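Local coordinates for protein (lectin) (Hyacinthoides hispanica, PDB 1B2P), which probably binds mannose, as a mannose-specific lectin of the monocot bulb-lectin family, built as a four-chain assembly, at residues H13-I25 and Y32-L44. Numbering follows the deposited sequence.
Sequences HPQILHATESLEI and YRFIMQTDCNLVL
Leu-17, from strand 16-18 of the adjoining sheet, packs against the hairpin face that carries Leu-23, Phe-34 and Met-36, and together they form the apolar centre. Branched Leu-17 reaches several partners at once: CB packs against Met-36 CB at 4.2 Å, while CD1 lies near the Phe-34 ring and the tip of Leu-42. Strand alternation puts Phe-34 on the inner face, and with CG anti to the backbone N (chi1 -171°) its ring swings to where Leu-42 CD1 covers one face, offset toward the rim. The unbranched, flexible Met-36, bent at chi2 and chi3, sets CG 3.6 Å from Leu-17 O and leads its end away; the side chain also packs on Val-75 of strand 73-76. Farther along this face, Ile-25 CG1 meets Tyr-32 CD2 at 4.0 Å.

Backbone bonds join the strands: Leu-23 pairs with Phe-34 and Ile-25 with Tyr-32, each through two N-H to O links. Beyond these pairs, toward the type II turn 18-21, Met-36 N donates to Glu-21 O, and Thr-20 N reaches Met-36 O at 2.7 Å. Glu-21 OE1 braces the turn by accepting from His-18 N at 2.8 Å.

The outer face is more polar. Small Ser-22 fits beside Ile-35, and the long chains of Glu-24 and Arg-33 run side by side, Glu-24 OE2 lying 3.5 Å from Arg-33 CG. Their charged ends do not touch; Arg-33 NH2 instead bonds Asn-47 O.

Register therefore rests on main-chain bonds, while alternation gives this sheet of the beta-prism II fold an apolar face turned inward and a mixed outer one, where Glu-24 and Arg-33 pack against a neighbouring subunit.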
ATOM      1  N   HIS A  13       0.260   8.288  13.893  1.00 15.88           N
ATOM      2  CA  HIS A  13       0.353   9.356  12.891  1.00 18.70           C
ATOM      3  C   HIS A  13      -0.451   8.989  11.679  1.00 17.83           C
ATOM      4  O   HIS A  13      -0.599   7.781  11.430  1.00 19.22           O
ATOM      5  CB  HIS A  13       1.828   9.584  12.476  1.00 23.53           C
ATOM      6  CG  HIS A  13       2.365   8.300  11.893  1.00 30.73           C
ATOM      7  ND1 HIS A  13       2.416   8.069  10.524  1.00 35.70           N
ATOM      8  CD2 HIS A  13       2.861   7.160  12.484  1.00 33.26           C
ATOM      9  CE1 HIS A  13       2.892   6.847  10.311  1.00 37.33           C
ATOM     10  NE2 HIS A  13       3.151   6.271  11.459  1.00 35.73           N
ATOM     11  N   PRO A  14      -0.890   9.956  10.912  1.00 14.18           N
ATOM     12  CA  PRO A  14      -0.805  11.343  11.139  1.00 17.01           C
ATOM     13  C   PRO A  14      -1.740  11.901  12.170  1.00 16.75           C
ATOM     14  O   PRO A  14      -2.854  11.379  12.348  1.00 16.50           O
ATOM     15  CB  PRO A  14      -1.066  12.015   9.800  1.00 17.43           C
ATOM     16  CG  PRO A  14      -2.053  11.083   9.164  1.00 19.62           C
ATOM     17  CD  PRO A  14      -1.687   9.716   9.682  1.00 16.44           C
ATOM     18  N   GLN A  15      -1.302  13.020  12.768  1.00 14.43           N
ATOM     19  CA  GLN A  15      -2.162  13.771  13.648  1.00 13.96           C
ATOM     20  C   GLN A  15      -2.391  15.238  13.082  1.00 17.69           C
ATOM     21  O   GLN A  15      -3.087  15.970  13.791  1.00 24.34           O
ATOM     22  CB  GLN A  15      -1.635  13.981  15.069  1.00 20.58           C
ATOM     23  CG  GLN A  15      -1.400  12.594  15.742  1.00 17.65           C
ATOM     24  CD  GLN A  15      -0.690  12.719  17.112  1.00 17.52           C
ATOM     25  OE1 GLN A  15      -0.118  11.660  17.612  1.00 21.96           O
ATOM     26  NE2 GLN A  15      -0.854  13.753  17.804  1.00 14.17           N
ATOM     27  N   ILE A  16      -1.846  15.426  11.955  1.00 18.11           N
ATOM     28  CA  ILE A  16      -2.137  16.833  11.421  1.00 18.58           C
ATOM     29  C   ILE A  16      -2.075  16.576   9.948  1.00 17.25           C
ATOM     30  O   ILE A  16      -1.307  15.767   9.376  1.00 21.78           O
ATOM     31  CB  ILE A  16      -0.892  17.707  11.731  1.00 20.19           C
ATOM     32  CG1 ILE A  16      -0.748  17.959  13.244  1.00 27.46           C
ATOM     33  CG2 ILE A  16      -1.170  19.028  10.948  1.00 23.06           C
ATOM     34  CD1 ILE A  16       0.392  18.964  13.568  1.00 31.86           C
ATOM     35  N   LEU A  17      -2.999  17.275   9.189  1.00 15.52           N
ATOM     36  CA  LEU A  17      -2.836  17.352   7.737  1.00 16.04           C
ATOM     37  C   LEU A  17      -2.369  18.798   7.394  1.00 16.11           C
ATOM     38  O   LEU A  17      -3.182  19.666   7.666  1.00 17.67           O
ATOM     39  CB  LEU A  17      -4.213  17.162   7.138  1.00 20.09           C
ATOM     40  CG  LEU A  17      -4.781  15.815   6.803  1.00 24.83           C
ATOM     41  CD1 LEU A  17      -5.981  16.047   5.850  1.00 23.97           C
ATOM     42  CD2 LEU A  17      -3.788  14.869   6.136  1.00 23.87           C
ATOM     43  N   HIS A  18      -1.139  18.841   7.006  1.00 18.94           N
ATOM     44  CA  HIS A  18      -0.624  20.183   6.625  1.00 21.17           C
ATOM     45  C   HIS A  18      -1.104  20.359   5.206  1.00 18.28           C
ATOM     46  O   HIS A  18      -1.618  19.580   4.453  1.00 20.12           O
ATOM     47  CB  HIS A  18       0.932  20.074   6.566  1.00 23.46           C
ATOM     48  CG  HIS A  18       1.521  19.858   7.922  1.00 29.74           C
ATOM     49  ND1 HIS A  18       1.617  20.852   8.867  1.00 33.68           N
ATOM     50  CD2 HIS A  18       2.015  18.727   8.497  1.00 34.35           C
ATOM     51  CE1 HIS A  18       2.141  20.377   9.979  1.00 34.60           C
ATOM     52  NE2 HIS A  18       2.400  19.099   9.767  1.00 35.29           N
ATOM     53  N   ALA A  19      -0.927  21.681   4.760  1.00 19.86           N
ATOM     54  CA  ALA A  19      -1.321  22.031   3.415  1.00 21.49           C
ATOM     55  C   ALA A  19      -0.734  21.171   2.335  1.00 17.88           C
ATOM     56  O   ALA A  19       0.484  20.799   2.377  1.00 22.03           O
ATOM     57  CB  ALA A  19      -0.834  23.510   3.131  1.00 24.07           C
ATOM     58  N   THR A  20      -1.482  20.739   1.359  1.00 18.00           N
ATOM     59  CA  THR A  20      -1.237  19.846   0.285  1.00 20.37           C
ATOM     60  C   THR A  20      -1.334  18.352   0.691  1.00 20.75           C
ATOM     61  O   THR A  20      -1.208  17.558  -0.220  1.00 23.56           O
ATOM     62  CB  THR A  20       0.181  19.931  -0.394  1.00 25.02           C
ATOM     63  OG1 THR A  20       1.252  19.602   0.442  1.00 26.70           O
ATOM     64  CG2 THR A  20       0.349  21.421  -0.708  1.00 27.36           C
ATOM     65  N   GLU A  21      -1.367  18.130   2.000  1.00 20.06           N
ATOM     66  CA  GLU A  21      -1.480  16.681   2.359  1.00 19.06           C
ATOM     67  C   GLU A  21      -2.947  16.199   2.293  1.00 19.47           C
ATOM     68  O   GLU A  21      -3.879  16.986   2.522  1.00 17.33           O
ATOM     69  CB  GLU A  21      -0.947  16.559   3.816  1.00 21.69           C
ATOM     70  CG  GLU A  21       0.573  16.835   3.810  1.00 23.96           C
ATOM     71  CD  GLU A  21       1.149  16.708   5.212  1.00 25.09           C
ATOM     72  OE1 GLU A  21       0.548  16.735   6.262  1.00 24.97           O
ATOM     73  OE2 GLU A  21       2.437  16.544   5.242  1.00 30.32           O
ATOM     74  N   SER A  22      -3.004  14.831   2.270  1.00 19.45           N
ATOM     75  CA  SER A  22      -4.436  14.358   2.078  1.00 13.96           C
ATOM     76  C   SER A  22      -4.555  12.960   2.673  1.00 17.91           C
ATOM     77  O   SER A  22      -3.528  12.268   2.891  1.00 18.64           O
ATOM     78  CB  SER A  22      -4.800  14.313   0.642  1.00 16.89           C
ATOM     79  OG  SER A  22      -3.918  13.414  -0.082  1.00 21.77           O
ATOM     80  N   LEU A  23      -5.772  12.566   2.906  1.00 13.55           N
ATOM     81  CA  LEU A  23      -6.094  11.119   3.010  1.00 14.03           C
ATOM     82  C   LEU A  23      -6.541  10.701   1.644  1.00 16.39           C
ATOM     83  O   LEU A  23      -7.149  11.478   0.898  1.00 16.05           O
ATOM     84  CB  LEU A  23      -7.275  10.938   3.955  1.00 14.51           C
ATOM     85  CG  LEU A  23      -7.098  11.497   5.374  1.00 16.66           C
ATOM     86  CD1 LEU A  23      -8.236  11.119   6.301  1.00 17.38           C
ATOM     87  CD2 LEU A  23      -5.787  10.976   6.011  1.00 19.41           C
ATOM     88  N   GLU A  24      -6.308   9.435   1.291  1.00 12.68           N
ATOM     89  CA  GLU A  24      -6.695   8.996  -0.065  1.00 12.82           C
ATOM     90  C   GLU A  24      -6.996   7.508  -0.017  1.00 17.94           C
ATOM     91  O   GLU A  24      -6.113   6.752   0.480  1.00 19.94           O
ATOM     92  CB  GLU A  24      -5.624   9.255  -1.092  1.00 18.71           C
ATOM     93  CG  GLU A  24      -5.839   8.689  -2.478  1.00 24.26           C
ATOM     94  CD  GLU A  24      -4.677   9.020  -3.384  1.00 33.12           C
ATOM     95  OE1 GLU A  24      -3.656   8.285  -3.289  1.00 43.15           O
ATOM     96  OE2 GLU A  24      -4.747  10.035  -4.040  1.00 37.02           O
ATOM     97  N   ILE A  25      -8.129   7.115  -0.616  1.00 14.39           N
ATOM     98  CA  ILE A  25      -8.279   5.691  -0.845  1.00 15.87           C
ATOM     99  C   ILE A  25      -8.905   5.505  -2.250  1.00 20.02           C
ATOM    100  O   ILE A  25      -9.378   6.475  -2.842  1.00 15.74           O
ATOM    101  CB  ILE A  25      -9.292   5.139   0.127  1.00 16.14           C
ATOM    102  CG1 ILE A  25     -10.690   5.736   0.057  1.00 15.55           C
ATOM    103  CG2 ILE A  25      -8.752   5.251   1.588  1.00 20.70           C
ATOM    104  CD1 ILE A  25     -11.725   5.032   0.922  1.00 23.00           C
ATOM    105  N   TYR A  32     -10.689   8.760  -3.838  1.00 13.95           N
ATOM    106  CA  TYR A  32     -11.405   9.683  -2.889  1.00 14.31           C
ATOM    107  C   TYR A  32     -10.262  10.377  -2.180  1.00 14.96           C
ATOM    108  O   TYR A  32      -9.331   9.706  -1.777  1.00 15.06           O
ATOM    109  CB  TYR A  32     -12.227   8.924  -1.909  1.00 14.81           C
ATOM    110  CG  TYR A  32     -13.412   8.199  -2.504  1.00 15.09           C
ATOM    111  CD1 TYR A  32     -13.998   8.623  -3.700  1.00 16.64           C
ATOM    112  CD2 TYR A  32     -13.938   7.148  -1.792  1.00 16.72           C
ATOM    113  CE1 TYR A  32     -15.073   7.870  -4.166  1.00 16.65           C
ATOM    114  CE2 TYR A  32     -15.079   6.435  -2.246  1.00 17.00           C
ATOM    115  CZ  TYR A  32     -15.582   6.843  -3.451  1.00 18.44           C
ATOM    116  OH  TYR A  32     -16.727   6.181  -3.920  1.00 20.92           O
ATOM    117  N   ARG A  33     -10.231  11.728  -2.176  1.00 13.07           N
ATOM    118  CA  ARG A  33      -9.116  12.393  -1.508  1.00 16.03           C
ATOM    119  C   ARG A  33      -9.729  13.409  -0.592  1.00 16.44           C
ATOM    120  O   ARG A  33     -10.609  14.199  -0.941  1.00 17.13           O
ATOM    121  CB  ARG A  33      -8.227  13.185  -2.510  1.00 17.86           C
ATOM    122  CG  ARG A  33      -7.343  12.263  -3.347  1.00 23.66           C
ATOM    123  CD  ARG A  33      -6.506  13.230  -4.299  1.00 26.83           C
ATOM    124  NE  ARG A  33      -7.495  13.837  -5.233  1.00 33.66           N
ATOM    125  CZ  ARG A  33      -7.460  15.047  -5.796  1.00 37.49           C
ATOM    126  NH1 ARG A  33      -6.411  15.830  -5.508  1.00 41.81           N
ATOM    127  NH2 ARG A  33      -8.429  15.497  -6.614  1.00 35.12           N
ATOM    128  N   PHE A  34      -9.195  13.490   0.637  1.00 12.43           N
ATOM    129  CA  PHE A  34      -9.703  14.497   1.582  1.00 13.38           C
ATOM    130  C   PHE A  34      -8.466  15.338   1.826  1.00 16.72           C
ATOM    131  O   PHE A  34      -7.493  14.920   2.443  1.00 15.40           O
ATOM    132  CB  PHE A  34     -10.042  13.831   2.926  1.00 15.01           C
ATOM    133  CG  PHE A  34     -10.767  14.659   3.955  1.00 15.67           C
ATOM    134  CD1 PHE A  34     -11.971  15.329   3.634  1.00 16.66           C
ATOM    135  CD2 PHE A  34     -10.228  14.756   5.217  1.00 16.13           C
ATOM    136  CE1 PHE A  34     -12.579  16.025   4.645  1.00 17.73           C
ATOM    137  CE2 PHE A  34     -10.860  15.501   6.232  1.00 16.99           C
ATOM    138  CZ  PHE A  34     -12.031  16.118   5.927  1.00 18.10           C
ATOM    139  N   ILE A  35      -8.416  16.585   1.238  1.00 14.09           N
ATOM    140  CA  ILE A  35      -7.159  17.315   1.173  1.00 13.49           C
ATOM    141  C   ILE A  35      -7.241  18.733   1.826  1.00 15.57           C
ATOM    142  O   ILE A  35      -8.221  19.377   1.678  1.00 15.89           O
ATOM    143  CB  ILE A  35      -6.745  17.462  -0.307  1.00 18.61           C
ATOM    144  CG1 ILE A  35      -5.478  18.307  -0.501  1.00 18.84           C
ATOM    145  CG2 ILE A  35      -7.920  17.914  -1.187  1.00 21.03           C
ATOM    146  CD1 ILE A  35      -4.868  17.969  -1.857  1.00 23.71           C
ATOM    147  N   MET A  36      -6.147  18.993   2.545  1.00 14.53           N
ATOM    148  CA  MET A  36      -6.004  20.364   3.124  1.00 16.35           C
ATOM    149  C   MET A  36      -5.320  21.211   2.042  1.00 18.38           C
ATOM    150  O   MET A  36      -4.127  20.997   1.846  1.00 17.57           O
ATOM    151  CB  MET A  36      -5.202  20.266   4.418  1.00 18.13           C
ATOM    152  CG  MET A  36      -4.912  21.631   5.125  1.00 16.04           C
ATOM    153  SD  MET A  36      -6.332  22.317   5.973  1.00 18.41           S
ATOM    154  CE  MET A  36      -7.031  23.389   4.667  1.00 17.78           C
ATOM    155  N   GLN A  37      -6.096  22.021   1.341  1.00 18.33           N
ATOM    156  CA  GLN A  37      -5.472  22.757   0.237  1.00 16.75           C
ATOM    157  C   GLN A  37      -4.697  24.023   0.722  1.00 18.72           C
ATOM    158  O   GLN A  37      -4.881  24.525   1.854  1.00 21.12           O
ATOM    159  CB  GLN A  37      -6.586  23.277  -0.710  1.00 19.00           C
ATOM    160  CG  GLN A  37      -7.311  22.018  -1.285  1.00 20.00           C
ATOM    161  CD  GLN A  37      -8.307  22.349  -2.348  1.00 23.63           C
ATOM    162  OE1 GLN A  37      -8.775  21.485  -3.145  1.00 23.96           O
ATOM    163  NE2 GLN A  37      -8.806  23.604  -2.469  1.00 21.65           N
ATOM    164  N   THR A  38      -3.856  24.385  -0.237  1.00 20.54           N
ATOM    165  CA  THR A  38      -2.989  25.588   0.018  1.00 23.13           C
ATOM    166  C   THR A  38      -3.821  26.840   0.233  1.00 21.78           C
ATOM    167  O   THR A  38      -3.508  27.739   1.022  1.00 25.35           O
ATOM    168  CB  THR A  38      -2.084  25.903  -1.199  1.00 27.19           C
ATOM    169  OG1 THR A  38      -1.209  24.771  -1.393  1.00 30.24           O
ATOM    170  CG2 THR A  38      -1.063  26.997  -0.890  1.00 29.74           C
ATOM    171  N   ASP A  39      -5.015  26.870  -0.322  1.00 20.47           N
ATOM    172  CA  ASP A  39      -5.934  28.004  -0.116  1.00 19.90           C
ATOM    173  C   ASP A  39      -6.804  28.008   1.071  1.00 19.58           C
ATOM    174  O   ASP A  39      -7.707  28.813   1.389  1.00 20.54           O
ATOM    175  CB  ASP A  39      -6.833  28.224  -1.402  1.00 24.36           C
ATOM    176  CG  ASP A  39      -7.941  27.223  -1.572  1.00 26.90           C
ATOM    177  OD1 ASP A  39      -8.000  26.225  -0.760  1.00 21.44           O
ATOM    178  OD2 ASP A  39      -8.867  27.256  -2.418  1.00 25.34           O
ATOM    179  N   CYS A  40      -6.479  27.057   2.048  1.00 17.13           N
ATOM    180  CA  CYS A  40      -7.128  26.932   3.304  1.00 18.70           C
ATOM    181  C   CYS A  40      -8.499  26.225   3.244  1.00 16.65           C
ATOM    182  O   CYS A  40      -9.190  26.244   4.260  1.00 18.77           O
ATOM    183  CB  CYS A  40      -7.316  28.246   4.073  1.00 17.79           C
ATOM    184  SG  CYS A  40      -7.268  28.126   5.856  1.00 19.95           S
ATOM    185  N   ASN A  41      -8.948  25.681   2.112  1.00 17.22           N
ATOM    186  CA  ASN A  41     -10.196  24.964   2.033  1.00 16.00           C
ATOM    187  C   ASN A  41      -9.858  23.429   2.272  1.00 13.89           C
ATOM    188  O   ASN A  41      -8.891  23.030   1.677  1.00 15.63           O
ATOM    189  CB  ASN A  41     -10.741  25.026   0.568  1.00 19.26           C
ATOM    190  CG  ASN A  41     -12.243  24.956   0.598  1.00 15.92           C
ATOM    191  OD1 ASN A  41     -12.973  25.010  -0.512  1.00 22.59           O
ATOM    192  ND2 ASN A  41     -12.980  24.861   1.626  1.00 13.09           N
ATOM    193  N   LEU A  42     -10.649  22.835   3.109  1.00 13.46           N
ATOM    194  CA  LEU A  42     -10.404  21.335   3.305  1.00 12.74           C
ATOM    195  C   LEU A  42     -11.540  20.677   2.554  1.00 13.82           C
ATOM    196  O   LEU A  42     -12.728  20.966   2.808  1.00 15.69           O
ATOM    197  CB  LEU A  42     -10.538  21.150   4.828  1.00 13.48           C
ATOM    198  CG  LEU A  42     -10.564  19.620   5.265  1.00 14.73           C
ATOM    199  CD1 LEU A  42      -9.289  18.905   4.915  1.00 19.30           C
ATOM    200  CD2 LEU A  42     -10.845  19.639   6.742  1.00 16.58           C
ATOM    201  N   VAL A  43     -11.144  19.856   1.574  1.00 12.37           N
ATOM    202  CA  VAL A  43     -12.101  19.427   0.535  1.00 11.81           C
ATOM    203  C   VAL A  43     -12.119  17.893   0.380  1.00 14.54           C
ATOM    204  O   VAL A  43     -11.011  17.350   0.339  1.00 14.24           O
ATOM    205  CB  VAL A  43     -11.749  20.020  -0.868  1.00 14.45           C
ATOM    206  CG1 VAL A  43     -12.854  19.710  -1.861  1.00 16.44           C
ATOM    207  CG2 VAL A  43     -11.527  21.578  -0.633  1.00 16.75           C
ATOM    208  N   LEU A  44     -13.291  17.317   0.180  1.00 14.19           N
ATOM    209  CA  LEU A  44     -13.358  15.873  -0.221  1.00 13.34           C
ATOM    210  C   LEU A  44     -13.682  15.827  -1.740  1.00 14.77           C
ATOM    211  O   LEU A  44     -14.670  16.408  -2.158  1.00 16.02           O
ATOM    212  CB  LEU A  44     -14.489  15.231   0.524  1.00 14.54           C
ATOM    213  CG  LEU A  44     -14.818  13.747   0.179  1.00 16.28           C
ATOM    214  CD1 LEU A  44     -13.623  12.881   0.621  1.00 17.59           C
ATOM    215  CD2 LEU A  44     -16.072  13.399   0.950  1.00 19.98           C
TER